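PDB 6G1D: hydrogen peroxide-inducible genes activator from Corynebacterium glutamicum, which probably senses hydrogen peroxide through its LysR-type regulatory domain and activates peroxide-inducible genes by binding DNA through a helix-turn-helix domain. Local coordinates for residues 105-110 and 278-283; 165-170 and 282-287; 171-176 and 320-325. The protein carries 1 engineered substitution. All coordinates share one frame; numbering follows the deposited sequence.

Contact 1: residues 105-110 and 278-283. With SO4 (sulfate ion), chain M.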
loop_
_atom_site.group_PDB
_atom_site.type_symbol
_atom_site.label_atom_id
_atom_site.label_comp_id
_atom_site.label_asym_id
_atom_site.label_seq_id
_atom_site.Cartn_x
_atom_site.Cartn_y
_atom_site.Cartn_z
ATOM N N GLY B 105 -11.874 18.952 -0.001
ATOM C CA GLY B 105 -11.114 18.018 0.818
ATOM C C GLY B 105 -11.407 18.364 2.272
ATOM O O GLY B 105 -11.480 19.541 2.622
ATOM N N ILE B 106 -11.598 17.343 3.112
ATOM C CA ILE B 106 -11.789 17.585 4.542
ATOM C C ILE B 106 -11.064 16.525 5.349
ATOM O O ILE B 106 -11.138 15.354 5.014
ATOM C CB ILE B 106 -13.269 17.553 4.951
ATOM C CG1 ILE B 106 -14.144 18.375 4.001
ATOM C CG2 ILE B 106 -13.434 18.036 6.385
ATOM C CD1 ILE B 106 -15.650 18.297 4.284
ATOM N N ILE B 107 -10.413 16.960 6.429
ATOM C CA ILE B 107 -9.744 16.049 7.355
ATOM C C ILE B 107 -10.749 15.119 8.088
ATOM O O ILE B 107 -11.898 15.523 8.359
ATOM C CB ILE B 107 -8.843 16.796 8.357
ATOM C CG1 ILE B 107 -9.637 17.763 9.238
ATOM C CG2 ILE B 107 -7.726 17.547 7.629
ATOM C CD1 ILE B 107 -8.822 18.355 10.357
ATOM N N PRO B 108 -10.342 13.867 8.369
ATOM C CA PRO B 108 -11.304 12.880 8.871
ATOM C C PRO B 108 -11.923 13.163 10.241
ATOM O O PRO B 108 -12.993 12.631 10.530
ATOM C CB PRO B 108 -10.493 11.582 8.958
ATOM C CG PRO B 108 -9.243 11.802 8.213
ATOM C CD PRO B 108 -9.036 13.258 8.026
ATOM N N THR B 109 -11.250 13.953 11.078
ATOM C CA THR B 109 -11.788 14.322 12.378
ATOM C C THR B 109 -12.632 15.601 12.350
ATOM O O THR B 109 -13.008 16.082 13.409
ATOM C CB THR B 109 -10.679 14.463 13.456
ATOM O OG1 THR B 109 -9.851 15.592 13.170
ATOM C CG2 THR B 109 -9.858 13.177 13.546
ATOM N N ALA B 110 -12.864 16.170 11.165
ATOM C CA ALA B 110 -13.874 17.204 10.982
ATOM C C ALA B 110 -15.018 16.783 10.061
ATOM O O ALA B 110 -16.181 17.116 10.350
ATOM C CB ALA B 110 -13.245 18.481 10.479
ATOM N N ALA B 278 -7.570 24.818 24.996
ATOM C CA ALA B 278 -7.436 23.491 24.431
ATOM C C ALA B 278 -8.376 23.398 23.246
ATOM O O ALA B 278 -9.561 23.012 23.392
ATOM C CB ALA B 278 -7.767 22.433 25.512
ATOM N N ASN B 279 -7.865 23.780 22.086
ATOM C CA ASN B 279 -8.692 23.880 20.884
ATOM C C ASN B 279 -7.841 23.662 19.611
ATOM O O ASN B 279 -6.635 23.513 19.706
ATOM C CB ASN B 279 -9.450 25.244 20.893
ATOM C CG ASN B 279 -8.531 26.436 20.764
ATOM O OD1 ASN B 279 -7.374 26.318 20.418
ATOM N ND2 ASN B 279 -9.066 27.605 21.052
ATOM N N ARG B 280 -8.476 23.625 18.448
ATOM C CA ARG B 280 -7.749 23.637 17.160
ATOM C C ARG B 280 -8.336 24.735 16.306
ATOM O O ARG B 280 -9.532 25.050 16.439
ATOM C CB ARG B 280 -7.867 22.306 16.457
ATOM C CG ARG B 280 -9.282 21.917 16.087
ATOM C CD ARG B 280 -9.305 20.591 15.422
ATOM N NE ARG B 280 -10.652 20.185 15.065
ATOM C CZ ARG B 280 -10.935 19.036 14.469
ATOM N NH1 ARG B 280 -9.960 18.174 14.160
ATOM N NH2 ARG B 280 -12.187 18.745 14.175
ATOM N N ARG B 281 -7.503 25.343 15.464
ATOM C CA ARG B 281 -7.965 26.359 14.523
ATOM C C ARG B 281 -8.206 25.691 13.186
ATOM O O ARG B 281 -7.269 25.137 12.594
ATOM C CB ARG B 281 -6.965 27.514 14.409
ATOM C CG ARG B 281 -7.391 28.570 13.391
ATOM C CD ARG B 281 -6.832 29.927 13.732
ATOM N NE ARG B 281 -7.631 30.615 14.754
ATOM C CZ ARG B 281 -7.224 31.690 15.432
ATOM N NH1 ARG B 281 -5.994 32.167 15.314
ATOM N NH2 ARG B 281 -8.056 32.238 16.319
ATOM N N ILE B 282 -9.448 25.730 12.728
ATOM C CA ILE B 282 -9.845 25.173 11.455
ATOM C C ILE B 282 -9.926 26.299 10.437
ATOM O O ILE B 282 -10.313 27.441 10.758
ATOM C CB ILE B 282 -11.207 24.464 11.570
ATOM C CG1 ILE B 282 -11.100 23.277 12.498
ATOM C CG2 ILE B 282 -11.689 23.971 10.211
ATOM C CD1 ILE B 282 -10.140 22.169 12.038
ATOM N N GLY B 283 -9.521 25.968 9.221
ATOM C CA GLY B 283 -9.422 26.936 8.133
ATOM C C GLY B 283 -9.689 26.297 6.784
ATOM O O GLY B 283 -9.668 25.053 6.627
HETATM S S SO4 M . -7.135 14.558 11.229
HETATM O O1 SO4 M . -8.658 15.227 11.158
HETATM O O2 SO4 M . -5.924 15.172 10.195
HETATM O O3 SO4 M . -6.759 14.751 12.841
HETATM O O4 SO4 M . -7.385 13.012 10.826
#
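The guanidinium of Arg280 presents its NH1/NH2 end edge-on to Thr109, while Ile282 CD1 lies over one face, 3.6 Å above the plane and displaced toward the rim. Ile107 CD1, Ala110 CB and sulfate O1 approach obliquely, the first near NH1 and the second near NH2. Arg280 NH1 donates to Thr109 OG1 at 2.8 Å, only 5° out of the guanidinium plane. Arg280 NH2 donates to Thr109 O at 2.9 Å; this oxygen also lies close to the guanidinium plane, but the nitrogen stands well above the carbonyl plane, 49° out of it. With both end nitrogens engaged by one residue, the group is fixed in rotation. Its reach comes from a chain extended from CG to NE.

The Ile107 and Arg280 side chains run antiparallel past one another, bringing Ile107 CD1 to 4.0 Å from Arg280 NH1 and 4.4 Å from Ile282 CD1. A sulfate, probably from the crystallisation liquor, accepts a hydrogen bond from Thr109 N to O1 at 2.9 Å; its approach to Thr109 OG1 is too short to be trusted. His207 ND1 and the backbone nitrogens of Leu209 and Ser208 also hold it; Ser208 is evidently the engineered residue where the wild-type protein has its redox cysteine, so this pocket of the LysR-type regulatory domain is probably the peroxide-sensing site.

Arg280 NH2 has a second partner, a salt bridge to Glu172 OE1 on strand 164-179. The turn after strand 100-106 thus packs against strand 267-287, with helix 208-219 beside Ile107, Thr109 and Arg280, and Met154 of strand 152-156 beside Ala110 and Ile282.

Contact 2: residues 165-170 and 282-287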
loop_
_atom_site.group_PDB
_atom_site.type_symbol
_atom_site.label_atom_id
_atom_site.label_comp_id
_atom_site.label_asym_id
_atom_site.label_seq_id
_atom_site.Cartn_x
_atom_site.Cartn_y
_atom_site.Cartn_z
ATOM N N LYS B 165 -3.322 29.944 0.103
ATOM C CA LYS B 165 -3.975 30.939 0.960
ATOM C C LYS B 165 -4.833 30.201 1.987
ATOM O O LYS B 165 -5.332 29.123 1.723
ATOM C CB LYS B 165 -4.857 31.904 0.171
ATOM C CG LYS B 165 -4.095 32.865 -0.741
ATOM C CD LYS B 165 -4.875 34.120 -1.080
ATOM C CE LYS B 165 -4.655 34.618 -2.520
ATOM N NZ LYS B 165 -5.903 35.265 -3.026
ATOM N N GLU B 166 -5.031 30.832 3.134
ATOM C CA GLU B 166 -5.772 30.271 4.244
ATOM C C GLU B 166 -6.872 31.238 4.663
ATOM O O GLU B 166 -6.595 32.424 4.876
ATOM C CB GLU B 166 -4.822 30.081 5.424
ATOM C CG GLU B 166 -3.663 29.150 5.125
ATOM C CD GLU B 166 -2.730 28.928 6.277
ATOM O OE1 GLU B 166 -2.723 29.734 7.229
ATOM O OE2 GLU B 166 -2.009 27.925 6.216
ATOM N N ILE B 167 -8.100 30.740 4.777
ATOM C CA ILE B 167 -9.198 31.517 5.338
ATOM C C ILE B 167 -9.493 30.922 6.723
ATOM O O ILE B 167 -9.940 29.782 6.786
ATOM C CB ILE B 167 -10.483 31.451 4.481
ATOM C CG1 ILE B 167 -10.214 31.891 3.046
ATOM C CG2 ILE B 167 -11.528 32.395 5.069
ATOM C CD1 ILE B 167 -11.366 31.610 2.094
ATOM N N PRO B 168 -9.222 31.667 7.810
ATOM C CA PRO B 168 -9.557 31.152 9.139
ATOM C C PRO B 168 -11.069 31.010 9.283
ATOM O O PRO B 168 -11.822 31.925 8.863
ATOM C CB PRO B 168 -9.060 32.263 10.100
ATOM C CG PRO B 168 -8.249 33.203 9.291
ATOM C CD PRO B 168 -8.622 33.014 7.873
ATOM N N LEU B 169 -11.522 29.884 9.818
ATOM C CA LEU B 169 -12.975 29.652 9.969
ATOM C C LEU B 169 -13.401 29.812 11.415
ATOM O O LEU B 169 -14.226 30.666 11.726
ATOM C CB LEU B 169 -13.371 28.288 9.431
ATOM C CG LEU B 169 -13.059 28.053 7.938
ATOM C CD1 LEU B 169 -13.405 26.647 7.551
ATOM C CD2 LEU B 169 -13.856 29.037 7.094
ATOM N N TYR B 170 -12.828 28.999 12.293
ATOM C CA TYR B 170 -13.180 29.017 13.716
ATOM C C TYR B 170 -12.139 28.270 14.558
ATOM O O TYR B 170 -11.361 27.480 14.021
ATOM C CB TYR B 170 -14.556 28.377 13.915
ATOM C CG TYR B 170 -14.699 27.019 13.259
ATOM C CD1 TYR B 170 -14.284 25.855 13.884
ATOM C CD2 TYR B 170 -15.256 26.898 11.988
ATOM C CE1 TYR B 170 -14.414 24.629 13.285
ATOM C CE2 TYR B 170 -15.379 25.658 11.377
ATOM C CZ TYR B 170 -14.969 24.532 12.031
ATOM O OH TYR B 170 -15.115 23.334 11.405
ATOM N N ILE B 282 -9.448 25.730 12.728
ATOM C CA ILE B 282 -9.845 25.173 11.455
ATOM C C ILE B 282 -9.926 26.299 10.437
ATOM O O ILE B 282 -10.313 27.441 10.758
ATOM C CB ILE B 282 -11.207 24.464 11.570
ATOM C CG1 ILE B 282 -11.100 23.277 12.498
ATOM C CG2 ILE B 282 -11.689 23.971 10.211
ATOM C CD1 ILE B 282 -10.140 22.169 12.038
ATOM N N GLY B 283 -9.521 25.968 9.221
ATOM C CA GLY B 283 -9.422 26.936 8.133
ATOM C C GLY B 283 -9.689 26.297 6.784
ATOM O O GLY B 283 -9.668 25.053 6.627
ATOM N N LEU B 284 -9.907 27.155 5.799
ATOM C CA LEU B 284 -10.129 26.727 4.437
ATOM C C LEU B 284 -8.867 27.080 3.649
ATOM O O LEU B 284 -8.428 28.225 3.666
ATOM C CB LEU B 284 -11.371 27.436 3.871
ATOM C CG LEU B 284 -11.899 26.841 2.594
ATOM C CD1 LEU B 284 -12.294 25.376 2.764
ATOM C CD2 LEU B 284 -13.110 27.639 2.098
ATOM N N VAL B 285 -8.273 26.092 3.012
ATOM C CA VAL B 285 -6.995 26.272 2.327
ATOM C C VAL B 285 -7.232 26.106 0.830
ATOM O O VAL B 285 -7.940 25.176 0.416
ATOM C CB VAL B 285 -5.941 25.251 2.850
ATOM C CG1 VAL B 285 -4.594 25.461 2.174
ATOM C CG2 VAL B 285 -5.759 25.397 4.335
ATOM N N TYR B 286 -6.633 27.000 0.032
ATOM C CA TYR B 286 -6.664 26.890 -1.427
ATOM C C TYR B 286 -5.419 27.469 -2.118
ATOM O O TYR B 286 -4.634 28.171 -1.498
ATOM C CB TYR B 286 -7.911 27.569 -1.955
ATOM C CG TYR B 286 -7.963 29.077 -1.766
ATOM C CD1 TYR B 286 -8.560 29.638 -0.655
ATOM C CD2 TYR B 286 -7.478 29.935 -2.736
ATOM C CE1 TYR B 286 -8.616 31.008 -0.474
ATOM C CE2 TYR B 286 -7.563 31.306 -2.597
ATOM C CZ TYR B 286 -8.129 31.841 -1.466
ATOM O OH TYR B 286 -8.170 33.209 -1.341
ATOM N N ARG B 287 -5.249 27.162 -3.402
ATOM C CA ARG B 287 -4.064 27.619 -4.173
ATOM C C ARG B 287 -4.098 29.128 -4.333
ATOM O O ARG B 287 -5.109 29.666 -4.773
ATOM C CB ARG B 287 -4.039 27.014 -5.561
ATOM C CG ARG B 287 -3.825 25.513 -5.596
ATOM C CD ARG B 287 -3.847 25.000 -7.043
ATOM N NE ARG B 287 -5.140 25.142 -7.701
ATOM C CZ ARG B 287 -6.225 24.383 -7.472
ATOM N NH1 ARG B 287 -6.182 23.353 -6.601
ATOM N NH2 ARG B 287 -7.356 24.635 -8.137
#
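Lys165 lays its CB over one face of the Tyr286 ring, 3.9 Å from the centroid and 22° off the normal, a CH-pi contact, while Ile167 fills the angle at the ring edge with CD1 3.8 Å from Tyr286 CE1. The ring reaches across because CG sits between the backbone N and the carbonyl carbon (chi1 66°). At the far end the roles reverse: Tyr170 offers a ring face, and Ile282 CB is the bump, 3.6 Å from Tyr170 CE1. Between them, Ile167 and Leu284 abut CB to CB.

Without a side chain at Gly283, Leu169 CG can come within 3.8 Å of Gly283 CA; in the backbone, Pro168 CA lies 4.3 Å from Gly283 CA.

Segments 165-170 and 282-287, neighbours in the mixed sheet of the LysR-type regulatory domain, run antiparallel, 155° between their directions. Ile167 and Leu284 exchange two bonds, N to O, each 2.8 Å. Leu169 and Tyr170 both face Ile282, a classic beta bulge: Leu169 N donates to Ile282 O, and Tyr170 N does so weakly.

Strand 152-156 flanks strand 267-287 on its other edge. Helix 293-316 covers the face bearing Ile167 and Tyr286, with Phe307 stacked on Tyr170 and Phe296 edge-to-face with Tyr286.

Contact 3: residues 171-176 and 320-325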
loop_
_atom_site.group_PDB
_atom_site.type_symbol
_atom_site.label_atom_id
_atom_site.label_comp_id
_atom_site.label_asym_id
_atom_site.label_seq_id
_atom_site.Cartn_x
_atom_site.Cartn_y
_atom_site.Cartn_z
ATOM N N ASP B 171 -12.159 28.534 15.859
ATOM C CA ASP B 171 -11.488 27.713 16.868
ATOM C C ASP B 171 -12.486 26.709 17.469
ATOM O O ASP B 171 -13.567 27.096 17.929
ATOM C CB ASP B 171 -10.932 28.604 17.975
ATOM C CG ASP B 171 -9.771 29.416 17.524
ATOM O OD1 ASP B 171 -8.974 28.926 16.711
ATOM O OD2 ASP B 171 -9.608 30.560 18.000
ATOM N N GLU B 172 -12.137 25.436 17.413
ATOM C CA GLU B 172 -13.010 24.374 17.903
ATOM C C GLU B 172 -12.392 23.796 19.157
ATOM O O GLU B 172 -11.252 23.285 19.109
ATOM C CB GLU B 172 -13.148 23.274 16.871
ATOM C CG GLU B 172 -13.956 22.082 17.328
ATOM C CD GLU B 172 -14.272 21.114 16.212
ATOM O OE1 GLU B 172 -13.521 21.100 15.195
ATOM O OE2 GLU B 172 -15.273 20.353 16.371
ATOM N N ASP B 173 -13.137 23.830 20.255
ATOM C CA ASP B 173 -12.635 23.300 21.520
ATOM C C ASP B 173 -12.522 21.784 21.476
ATOM O O ASP B 173 -13.244 21.133 20.735
ATOM C CB ASP B 173 -13.538 23.729 22.683
ATOM C CG ASP B 173 -13.376 25.206 23.042
ATOM O OD1 ASP B 173 -12.226 25.751 23.012
ATOM O OD2 ASP B 173 -14.402 25.832 23.381
ATOM N N PHE B 174 -11.592 21.243 22.254
ATOM C CA PHE B 174 -11.612 19.824 22.589
ATOM C C PHE B 174 -12.441 19.578 23.871
ATOM O O PHE B 174 -12.756 20.493 24.611
ATOM C CB PHE B 174 -10.210 19.289 22.835
ATOM C CG PHE B 174 -9.273 19.493 21.680
ATOM C CD1 PHE B 174 -9.627 19.079 20.416
ATOM C CD2 PHE B 174 -8.028 20.080 21.870
ATOM C CE1 PHE B 174 -8.773 19.269 19.344
ATOM C CE2 PHE B 174 -7.170 20.262 20.822
ATOM C CZ PHE B 174 -7.545 19.857 19.556
ATOM N N ILE B 175 -12.776 18.321 24.070
ATOM C CA ILE B 175 -13.392 17.822 25.272
ATOM C C ILE B 175 -12.698 16.494 25.601
ATOM O O ILE B 175 -12.276 15.778 24.705
ATOM C CB ILE B 175 -14.900 17.604 25.083
ATOM C CG1 ILE B 175 -15.595 17.304 26.428
ATOM C CG2 ILE B 175 -15.210 16.491 24.063
ATOM C CD1 ILE B 175 -17.094 17.572 26.412
ATOM N N VAL B 176 -12.566 16.212 26.888
ATOM C CA VAL B 176 -11.971 14.967 27.387
ATOM C C VAL B 176 -13.049 13.906 27.467
ATOM O O VAL B 176 -14.128 14.154 27.981
ATOM C CB VAL B 176 -11.335 15.173 28.768
ATOM C CG1 VAL B 176 -10.680 13.887 29.262
ATOM C CG2 VAL B 176 -10.323 16.313 28.742
ATOM N N THR B 320 -21.907 18.978 28.848
ATOM C CA THR B 320 -21.472 20.330 29.143
ATOM C C THR B 320 -20.234 20.578 28.317
ATOM O O THR B 320 -19.383 19.705 28.242
ATOM C CB THR B 320 -21.162 20.494 30.643
ATOM O OG1 THR B 320 -22.335 20.155 31.380
ATOM C CG2 THR B 320 -20.752 21.939 31.011
ATOM N N LEU B 321 -20.175 21.747 27.666
ATOM C CA LEU B 321 -19.071 22.122 26.809
ATOM C C LEU B 321 -18.066 23.012 27.520
ATOM O O LEU B 321 -18.383 23.642 28.498
ATOM C CB LEU B 321 -19.603 22.827 25.565
ATOM C CG LEU B 321 -20.615 21.988 24.749
ATOM C CD1 LEU B 321 -21.060 22.789 23.535
ATOM C CD2 LEU B 321 -20.092 20.602 24.386
ATOM N N LYS B 322 -16.847 23.050 27.003
ATOM C CA LYS B 322 -15.818 23.935 27.518
ATOM C C LYS B 322 -16.310 25.372 27.579
ATOM O O LYS B 322 -16.937 25.856 26.649
ATOM C CB LYS B 322 -14.582 23.837 26.605
ATOM C CG LYS B 322 -13.421 24.772 26.899
ATOM C CD LYS B 322 -12.730 24.416 28.222
ATOM C CE LYS B 322 -11.305 24.958 28.241
ATOM N NZ LYS B 322 -11.304 26.427 28.182
ATOM N N GLN B 323 -16.000 26.035 28.678
ATOM C CA GLN B 323 -16.232 27.462 28.857
ATOM C C GLN B 323 -14.902 28.164 28.644
ATOM O O GLN B 323 -13.859 27.639 29.047
ATOM C CB GLN B 323 -16.722 27.744 30.291
ATOM C CG GLN B 323 -18.001 27.035 30.680
ATOM C CD GLN B 323 -19.142 27.292 29.697
ATOM O OE1 GLN B 323 -19.730 26.349 29.141
ATOM N NE2 GLN B 323 -19.456 28.568 29.471
ATOM N N ASN B 324 -14.935 29.325 27.998
ATOM C CA ASN B 324 -13.727 30.105 27.719
ATOM C C ASN B 324 -13.928 31.523 28.298
ATOM O O ASN B 324 -14.974 32.128 28.072
ATOM C CB ASN B 324 -13.429 30.094 26.211
ATOM C CG ASN B 324 -13.170 28.681 25.668
ATOM O OD1 ASN B 324 -12.185 28.046 26.038
ATOM N ND2 ASN B 324 -14.043 28.187 24.793
ATOM N N VAL B 325 -12.983 31.984 29.126
ATOM C CA VAL B 325 -13.056 33.298 29.828
ATOM C C VAL B 325 -14.391 33.528 30.563
ATOM O O VAL B 325 -14.572 33.140 31.720
ATOM C CB VAL B 325 -12.805 34.511 28.877
ATOM C CG1 VAL B 325 -12.336 35.731 29.669
ATOM C CG2 VAL B 325 -11.794 34.169 27.781
HETATM O O HOH W 1 -10.179 26.145 24.764
HETATM O O HOH W 2 -17.071 24.812 23.830
HETATM O O HOH W 3 -15.854 20.799 25.491
#
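Asp173 and Asn324 meet tip to tip through the single direct hydrogen bond across this contact: Asn324 ND2 donates to Asp173 OD2 at 2.8 Å with an N-H...O angle of 153°. The oxygen is met on its syn side, 16° out of the carboxylate plane, and lies in the amide plane of Asn324, although the two planes are turned 43° apart.

Three waters extend the polar link. One donates to both Asp173 OD1 and Asn324 OD1, so that each end of the carboxylate is tied to the same amide. A second donates to Asp173 OD2 and, at 3.0 Å, to Lys322 O. The third donates to Phe174 O and accepts from Lys322 N.

In fold terms, the irregular tail that follows helix 293-316 is stitched by its side chains and by water to strand 164-179, without adding a strand to the mixed sheet of the regulatory domain.

Van der Waals contact is slight, carbon against oxygen. Lys322 crosses Asp173 at about a right angle, its CB 3.8 Å from Asp173 OD2, and Ile175 CD1 touches Thr320 O at 3.6 Å.

The charged end of Lys322 turns from the carboxylate, its chain bent at chi2 and chi4. Lys322 NZ donates to Asn324 OD1 at 2.8 Å, to Gln323 O at 3.0 Å and to Val276 O on strand 267-287. The first of these bonds probably helps to hold the amide that grips Asp173.

Each contact uses one or both of strands 164-179 and 267-287, antiparallel neighbours in the regulatory domain's mixed sheet, and contact 2 pairs them. Contacts 1 and 2 have centres about 10 Å apart and share Ile282 and Gly283; the centre of contact 3 lies about 14 Å from that of contact 1 and about 21 Å from that of contact 2. Along the chain the segments come in the order 105-110, 165-170, 171-176, 278-283, 282-287 and 320-325, so contact 3 crosses both others, while contacts 1 and 2 end on one stretch. A salt bridge from Arg281 to Asp171 also joins contacts 1 and 3. The strand pair thus connects the sulfate-binding turn with the C-terminal tail.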